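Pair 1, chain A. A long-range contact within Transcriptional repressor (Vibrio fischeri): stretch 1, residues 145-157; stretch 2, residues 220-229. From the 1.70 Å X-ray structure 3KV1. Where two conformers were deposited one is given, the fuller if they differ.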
# COMPACT_ATOMS: atom_id res chain seq x y z
N GLN A 145 8.38 5.47 -11.09
CA GLN A 145 9.19 4.28 -10.84
C GLN A 145 8.71 3.09 -11.69
O GLN A 145 9.51 2.30 -12.22
CB GLN A 145 9.20 3.90 -9.35
CG GLN A 145 9.94 4.92 -8.47
CD GLN A 145 11.29 5.32 -9.04
OE1 GLN A 145 11.54 6.50 -9.34
NE2 GLN A 145 12.18 4.33 -9.21
N ALA A 146 7.41 2.97 -11.85
CA ALA A 146 6.91 1.82 -12.59
C ALA A 146 7.23 2.01 -14.06
O ALA A 146 7.54 1.06 -14.77
CB ALA A 146 5.38 1.64 -12.36
N ARG A 147 7.20 3.26 -14.53
CA ARG A 147 7.39 3.57 -15.95
C ARG A 147 8.82 3.26 -16.34
O ARG A 147 9.12 2.89 -17.48
CB ARG A 147 7.13 5.08 -16.11
CG ARG A 147 6.92 5.63 -17.48
CD ARG A 147 6.43 7.09 -17.35
NE ARG A 147 5.04 7.15 -16.88
CZ ARG A 147 4.61 7.89 -15.85
NH1 ARG A 147 5.48 8.62 -15.16
NH2 ARG A 147 3.32 7.90 -15.52
N LYS A 148 9.70 3.40 -15.36
CA LYS A 148 11.13 3.22 -15.56
C LYS A 148 11.58 1.79 -15.26
O LYS A 148 12.77 1.52 -15.15
CB LYS A 148 11.88 4.24 -14.66
CG LYS A 148 13.40 4.17 -14.74
CD LYS A 148 14.10 5.05 -13.69
CE LYS A 148 15.63 4.77 -13.64
NZ LYS A 148 16.39 5.42 -14.80
N ALA A 149 10.64 0.84 -15.10
CA ALA A 149 11.03 -0.53 -14.79
C ALA A 149 11.58 -1.25 -16.02
O ALA A 149 11.18 -0.99 -17.15
CB ALA A 149 9.80 -1.32 -14.26
N GLU A 150 12.47 -2.20 -15.76
CA GLU A 150 13.00 -3.08 -16.79
C GLU A 150 11.95 -4.08 -17.31
O GLU A 150 12.00 -4.48 -18.45
CB GLU A 150 14.19 -3.88 -16.21
CG GLU A 150 15.51 -3.06 -15.97
CD GLU A 150 15.58 -2.37 -14.61
OE1 GLU A 150 16.69 -1.94 -14.23
OE2 GLU A 150 14.55 -2.30 -13.89
N PHE A 151 11.05 -4.53 -16.43
CA PHE A 151 10.02 -5.52 -16.77
C PHE A 151 8.65 -5.02 -16.40
O PHE A 151 8.53 -4.19 -15.50
CB PHE A 151 10.20 -6.81 -15.95
CG PHE A 151 11.55 -7.47 -16.14
CD1 PHE A 151 12.66 -7.03 -15.39
CD2 PHE A 151 11.68 -8.52 -17.04
CE1 PHE A 151 13.90 -7.62 -15.57
CE2 PHE A 151 12.94 -9.13 -17.23
CZ PHE A 151 14.04 -8.67 -16.47
N ALA A 152 7.61 -5.59 -17.04
CA ALA A 152 6.24 -5.45 -16.54
C ALA A 152 5.66 -6.84 -16.51
O ALA A 152 5.98 -7.67 -17.37
CB ALA A 152 5.39 -4.51 -17.45
N LEU A 153 4.84 -7.13 -15.51
CA LEU A 153 4.22 -8.44 -15.42
C LEU A 153 2.71 -8.18 -15.45
O LEU A 153 2.15 -7.61 -14.53
CB LEU A 153 4.70 -9.10 -14.12
CG LEU A 153 4.11 -10.46 -13.80
CD1 LEU A 153 4.63 -11.46 -14.86
CD2 LEU A 153 4.61 -10.82 -12.41
N VAL A 154 2.06 -8.51 -16.57
CA VAL A 154 0.66 -8.14 -16.70
C VAL A 154 -0.16 -9.28 -17.26
O VAL A 154 0.35 -10.14 -18.00
CB VAL A 154 0.53 -6.92 -17.63
CG1 VAL A 154 1.07 -5.63 -16.95
CG2 VAL A 154 1.26 -7.19 -18.99
N GLY A 155 -1.45 -9.30 -16.94
CA GLY A 155 -2.33 -10.29 -17.52
C GLY A 155 -3.09 -9.64 -18.65
O GLY A 155 -3.21 -8.41 -18.69
N ILE A 156 -3.61 -10.44 -19.59
CA ILE A 156 -4.48 -9.89 -20.62
C ILE A 156 -5.88 -10.35 -20.25
O ILE A 156 -6.14 -11.56 -20.20
CB ILE A 156 -4.13 -10.44 -22.02
CG1 ILE A 156 -2.65 -10.14 -22.34
CG2 ILE A 156 -5.11 -9.85 -23.10
CD1 ILE A 156 -2.12 -10.91 -23.59
N GLY A 157 -6.78 -9.41 -19.99
CA GLY A 157 -8.09 -9.79 -19.50
C GLY A 157 -9.13 -9.60 -20.58
O GLY A 157 -8.91 -8.86 -21.54
N GLN A 220 7.26 1.60 -23.78
CA GLN A 220 8.67 1.92 -23.50
C GLN A 220 9.29 1.13 -22.33
O GLN A 220 10.39 1.43 -21.92
CB GLN A 220 8.89 3.43 -23.29
CG GLN A 220 8.07 4.07 -22.16
CD GLN A 220 8.66 3.85 -20.76
OE1 GLN A 220 9.84 4.13 -20.53
NE2 GLN A 220 7.82 3.42 -19.81
N ILE A 221 8.60 0.10 -21.82
CA ILE A 221 9.20 -0.79 -20.83
C ILE A 221 9.90 -1.90 -21.63
O ILE A 221 9.30 -2.50 -22.51
CB ILE A 221 8.12 -1.35 -19.84
CG1 ILE A 221 7.72 -0.24 -18.86
CG2 ILE A 221 8.63 -2.61 -19.10
CD1 ILE A 221 6.67 -0.67 -17.84
N PRO A 222 11.19 -2.17 -21.33
CA PRO A 222 11.93 -3.10 -22.20
C PRO A 222 11.38 -4.52 -22.26
O PRO A 222 11.50 -5.17 -23.29
CB PRO A 222 13.32 -3.16 -21.54
CG PRO A 222 13.45 -1.83 -20.83
CD PRO A 222 12.05 -1.47 -20.37
N ASN A 223 10.79 -5.02 -21.17
CA ASN A 223 10.39 -6.41 -21.14
C ASN A 223 8.99 -6.58 -20.55
O ASN A 223 8.85 -6.90 -19.36
CB ASN A 223 11.37 -7.24 -20.30
CG ASN A 223 12.78 -7.23 -20.87
OD1 ASN A 223 13.04 -7.81 -21.92
ND2 ASN A 223 13.67 -6.51 -20.22
N VAL A 224 7.98 -6.37 -21.39
CA VAL A 224 6.58 -6.53 -20.99
C VAL A 224 6.25 -8.01 -21.13
O VAL A 224 6.27 -8.57 -22.24
CB VAL A 224 5.68 -5.65 -21.86
CG1 VAL A 224 4.21 -5.93 -21.61
CG2 VAL A 224 6.03 -4.13 -21.58
N VAL A 225 5.99 -8.64 -20.00
CA VAL A 225 5.66 -10.06 -19.98
C VAL A 225 4.15 -10.14 -19.78
O VAL A 225 3.63 -9.73 -18.73
CB VAL A 225 6.29 -10.74 -18.76
CG1 VAL A 225 5.84 -12.23 -18.72
CG2 VAL A 225 7.84 -10.60 -18.78
N ALA A 226 3.46 -10.70 -20.76
CA ALA A 226 1.99 -10.71 -20.74
C ALA A 226 1.53 -12.16 -20.70
O ALA A 226 2.03 -13.03 -21.43
CB ALA A 226 1.42 -9.98 -21.95
N MSE A 227 0.48 -12.38 -19.92
CA MSE A 227 0.09 -13.73 -19.58
C MSE A 227 -1.41 -13.96 -19.79
O MSE A 227 -2.23 -13.20 -19.29
CB MSE A 227 0.47 -13.94 -18.11
CG MSE A 227 1.90 -13.50 -17.75
SE MSE A 227 2.06 -13.85 -15.83
CE MSE A 227 1.26 -15.74 -15.92
N ALA A 228 -1.79 -15.01 -20.53
CA ALA A 228 -3.20 -15.38 -20.61
C ALA A 228 -3.29 -16.89 -20.77
O ALA A 228 -2.47 -17.48 -21.44
CB ALA A 228 -3.87 -14.70 -21.78
N SER A 229 -4.31 -17.52 -20.20
CA SER A 229 -4.37 -18.98 -20.28
C SER A 229 -5.54 -19.53 -21.08
O SER A 229 -5.54 -20.70 -21.49
CB SER A 229 -4.43 -19.58 -18.87
OG SER A 229 -3.16 -19.52 -18.26

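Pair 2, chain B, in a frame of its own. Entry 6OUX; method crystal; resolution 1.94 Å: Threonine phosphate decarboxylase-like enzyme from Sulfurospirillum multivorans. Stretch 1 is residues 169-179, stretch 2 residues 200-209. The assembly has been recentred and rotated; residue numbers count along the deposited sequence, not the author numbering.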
# COMPACT_ATOMS: atom_id res chain seq x y z
N GLU B 169 27.05 23.48 4.70
CA GLU B 169 26.80 22.25 5.40
C GLU B 169 27.21 21.01 4.64
O GLU B 169 27.43 19.97 5.25
CB GLU B 169 25.32 22.11 5.77
CG GLU B 169 24.81 23.04 6.84
CD GLU B 169 25.29 22.71 8.26
OE1 GLU B 169 25.59 21.56 8.57
OE2 GLU B 169 25.42 23.66 9.04
N GLN B 170 27.25 21.08 3.31
CA GLN B 170 27.58 19.90 2.46
C GLN B 170 26.78 18.65 2.77
O GLN B 170 27.32 17.64 2.95
CB GLN B 170 29.11 19.60 2.51
CG GLN B 170 29.95 20.73 1.93
CD GLN B 170 29.78 20.87 0.41
OE1 GLN B 170 29.83 19.87 -0.29
NE2 GLN B 170 29.60 22.10 -0.10
N PRO B 171 25.43 18.73 2.78
CA PRO B 171 24.61 17.56 2.91
C PRO B 171 24.72 16.71 1.66
O PRO B 171 24.94 17.22 0.58
CB PRO B 171 23.20 18.15 3.06
CG PRO B 171 23.23 19.32 2.17
CD PRO B 171 24.66 19.89 2.29
N ASP B 172 24.56 15.40 1.77
CA ASP B 172 24.50 14.65 0.56
C ASP B 172 23.08 14.66 -0.06
O ASP B 172 22.91 14.30 -1.24
CB ASP B 172 24.93 13.20 0.78
CG ASP B 172 24.13 12.50 1.84
OD1 ASP B 172 22.99 12.07 1.57
OD2 ASP B 172 24.66 12.34 2.97
N THR B 173 22.05 14.98 0.74
CA THR B 173 20.63 14.90 0.31
C THR B 173 19.92 16.14 0.84
O THR B 173 20.14 16.58 2.00
CB THR B 173 19.96 13.65 0.87
OG1 THR B 173 20.73 12.49 0.51
CG2 THR B 173 18.47 13.46 0.35
N VAL B 174 19.15 16.76 -0.02
CA VAL B 174 18.27 17.86 0.37
C VAL B 174 16.80 17.49 0.03
O VAL B 174 16.56 16.75 -0.94
CB VAL B 174 18.75 19.07 -0.42
CG1 VAL B 174 17.72 20.11 -0.65
CG2 VAL B 174 20.08 19.61 0.18
N VAL B 175 15.86 17.93 0.88
CA VAL B 175 14.37 17.83 0.59
C VAL B 175 13.74 19.22 0.48
O VAL B 175 13.86 20.01 1.40
CB VAL B 175 13.64 17.06 1.65
CG1 VAL B 175 12.13 16.88 1.29
CG2 VAL B 175 14.29 15.71 1.89
N LEU B 176 13.16 19.53 -0.69
CA LEU B 176 12.43 20.75 -0.91
C LEU B 176 10.96 20.34 -1.21
O LEU B 176 10.67 19.33 -1.88
CB LEU B 176 12.99 21.57 -2.07
CG LEU B 176 14.47 22.02 -1.99
CD1 LEU B 176 14.94 22.71 -3.25
CD2 LEU B 176 14.67 22.96 -0.82
N ILE B 177 10.04 21.04 -0.60
CA ILE B 177 8.62 20.83 -0.83
C ILE B 177 8.12 22.09 -1.57
O ILE B 177 8.20 23.18 -1.01
CB ILE B 177 7.87 20.66 0.46
CG1 ILE B 177 8.59 19.73 1.44
CG2 ILE B 177 6.41 20.18 0.19
CD1 ILE B 177 8.76 18.32 0.98
N ASN B 178 7.62 21.97 -2.78
CA ASN B 178 7.33 23.16 -3.57
C ASN B 178 6.06 22.92 -4.42
O ASN B 178 6.10 22.11 -5.33
CB ASN B 178 8.51 23.54 -4.45
CG ASN B 178 8.39 24.91 -5.01
OD1 ASN B 178 8.02 25.86 -4.29
ND2 ASN B 178 8.63 25.04 -6.29
N PRO B 179 4.93 23.55 -4.08
CA PRO B 179 4.70 24.44 -2.93
C PRO B 179 4.89 23.79 -1.58
O PRO B 179 4.62 22.62 -1.40
CB PRO B 179 3.20 24.90 -3.11
CG PRO B 179 2.86 24.63 -4.57
CD PRO B 179 3.69 23.38 -4.88
N ALA B 200 24.33 21.99 -8.05
CA ALA B 200 24.75 20.86 -8.88
C ALA B 200 25.65 19.86 -8.21
O ALA B 200 25.67 18.70 -8.64
CB ALA B 200 25.40 21.33 -10.19
N PHE B 201 26.37 20.31 -7.17
CA PHE B 201 27.29 19.44 -6.42
C PHE B 201 26.60 18.51 -5.46
O PHE B 201 27.17 17.50 -5.06
CB PHE B 201 28.31 20.28 -5.61
CG PHE B 201 27.68 21.14 -4.52
CD1 PHE B 201 27.48 20.64 -3.24
CD2 PHE B 201 27.30 22.46 -4.78
CE1 PHE B 201 26.96 21.45 -2.25
CE2 PHE B 201 26.74 23.25 -3.81
CZ PHE B 201 26.57 22.75 -2.52
N VAL B 202 25.37 18.80 -5.08
CA VAL B 202 24.67 17.93 -4.15
C VAL B 202 24.28 16.59 -4.86
O VAL B 202 23.70 16.61 -5.96
CB VAL B 202 23.38 18.66 -3.57
CG1 VAL B 202 22.62 17.75 -2.64
CG2 VAL B 202 23.76 19.98 -2.92
N PRO B 203 24.50 15.43 -4.20
CA PRO B 203 24.14 14.17 -4.79
C PRO B 203 22.62 13.99 -5.12
O PRO B 203 22.25 13.52 -6.20
CB PRO B 203 24.61 13.19 -3.73
CG PRO B 203 25.83 13.84 -3.15
CD PRO B 203 25.33 15.23 -3.00
N ARG B 204 21.75 14.41 -4.21
CA ARG B 204 20.31 14.17 -4.34
C ARG B 204 19.56 15.39 -3.91
O ARG B 204 19.69 15.79 -2.75
CB ARG B 204 19.88 12.96 -3.45
CG ARG B 204 20.31 11.57 -3.99
CD ARG B 204 20.17 10.53 -2.91
NE ARG B 204 21.20 10.74 -1.93
CZ ARG B 204 22.47 10.32 -2.09
NH1 ARG B 204 22.85 9.65 -3.17
NH2 ARG B 204 23.38 10.58 -1.16
N ILE B 205 18.76 15.96 -4.83
CA ILE B 205 17.89 17.05 -4.51
C ILE B 205 16.48 16.53 -4.80
O ILE B 205 16.11 16.36 -5.99
CB ILE B 205 18.20 18.32 -5.35
CG1 ILE B 205 19.64 18.80 -5.05
CG2 ILE B 205 17.12 19.35 -5.03
CD1 ILE B 205 20.06 20.02 -5.82
N ILE B 206 15.77 16.25 -3.71
CA ILE B 206 14.45 15.67 -3.73
C ILE B 206 13.46 16.78 -3.69
O ILE B 206 13.53 17.64 -2.80
CB ILE B 206 14.18 14.78 -2.50
CG1 ILE B 206 15.07 13.54 -2.58
CG2 ILE B 206 12.70 14.42 -2.45
CD1 ILE B 206 15.26 12.86 -1.26
N ILE B 207 12.58 16.83 -4.68
CA ILE B 207 11.59 17.91 -4.75
C ILE B 207 10.23 17.27 -4.74
O ILE B 207 9.83 16.59 -5.72
CB ILE B 207 11.74 18.76 -6.05
CG1 ILE B 207 13.17 19.29 -6.19
CG2 ILE B 207 10.74 19.88 -6.01
CD1 ILE B 207 13.52 20.04 -7.47
N ASP B 208 9.49 17.53 -3.67
CA ASP B 208 8.09 17.13 -3.53
C ASP B 208 7.16 18.20 -4.13
O ASP B 208 6.94 19.29 -3.53
CB ASP B 208 7.75 16.82 -2.08
CG ASP B 208 6.31 16.36 -1.89
OD1 ASP B 208 5.51 16.25 -2.83
OD2 ASP B 208 5.99 16.11 -0.71
N GLU B 209 6.67 17.92 -5.33
CA GLU B 209 5.76 18.86 -5.98
C GLU B 209 4.31 18.45 -5.87
O GLU B 209 3.51 18.71 -6.80
CB GLU B 209 6.15 19.02 -7.47
CG GLU B 209 6.04 17.72 -8.26
CD GLU B 209 6.00 17.95 -9.75
OE1 GLU B 209 6.26 19.13 -10.20
OE2 GLU B 209 5.78 16.93 -10.48

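The sharpest difference lies where the two strands begin. In pair 2 R204(B) reaches across to the neighbouring strand with its guanidinium: NH2 forms a salt bridge with D172(B) OD1 at 3.1 Å, and NE donates to T173(B) OG1 at 3.0 Å. T173(B) OG1 in turn donates to D172(B) OD1 at 2.5 Å, so the three polar side chains close into one network. The matching positions in pair 1 are N223(A), E150(A) and F151(A), and no charge pairing links them. The short amide of N223(A) turns back to the backbone instead, ND2 donating to E150(A) O at 3.2 Å, while ND2 also lies over one face of the F151(A) ring, a flat surface that threonine cannot offer.

Beneath these differences the backbones are nearly the same: 14 central residues superpose with an RMSD of 0.6 Å. Each pair is two neighbouring parallel strands, inclined by 14° in pair 1 and 20° in pair 2, with five bridges in register, F151(A)–N223(A) to G155(A)–M227(A) and T173(B)–R204(B) to I177(B)–D208(B). The hydrogen bonds follow the same ladder. A152(A) N donates to N223(A) O at 2.9 Å, as V174(B) N does to R204(B) O at 2.9 Å; V225(A) N then reaches A152(A) O at 2.8 Å, and I206(B) N reaches V174(B) O at 2.9 Å. Just before the second strand stand the matched prolines P222(A) and P203(B), whose nitrogens have no hydrogen to donate.

On the face bearing A152(A), V154(A), V224(A) and A226(A), small groups pack closely, V154(A) CG2 lying 4.1 Å from A226(A) CB. Pair 2 places V174(B), L176(B), I205(B) and I207(B) there. Its branched side chains suit an extended, buried strand, and L176(B) CD1 comes within 4.4 Å of I205(B) CG2.

The other face trades bulk between strands. In pair 1 G155(A) has no side chain, and its partner is the long selenomethionine M227(A), whose SE touches L153(A) CD1 at 3.6 Å. In pair 2 the matched positions reverse the sizes: I177(B) supplies the bulk, its CD1 3.6 Å from CB of the shorter D208(B). Two residues earlier on the second strand, V225(A) and I206(B) have nearly coincident side-chain centres, yet the longer isoleucine extends its CD1 to T173(B) CG2 at 3.6 Å. The backbone ladder thus fixes the register in both pairs, while aromatic, charged and aliphatic groups fill the space around it differently.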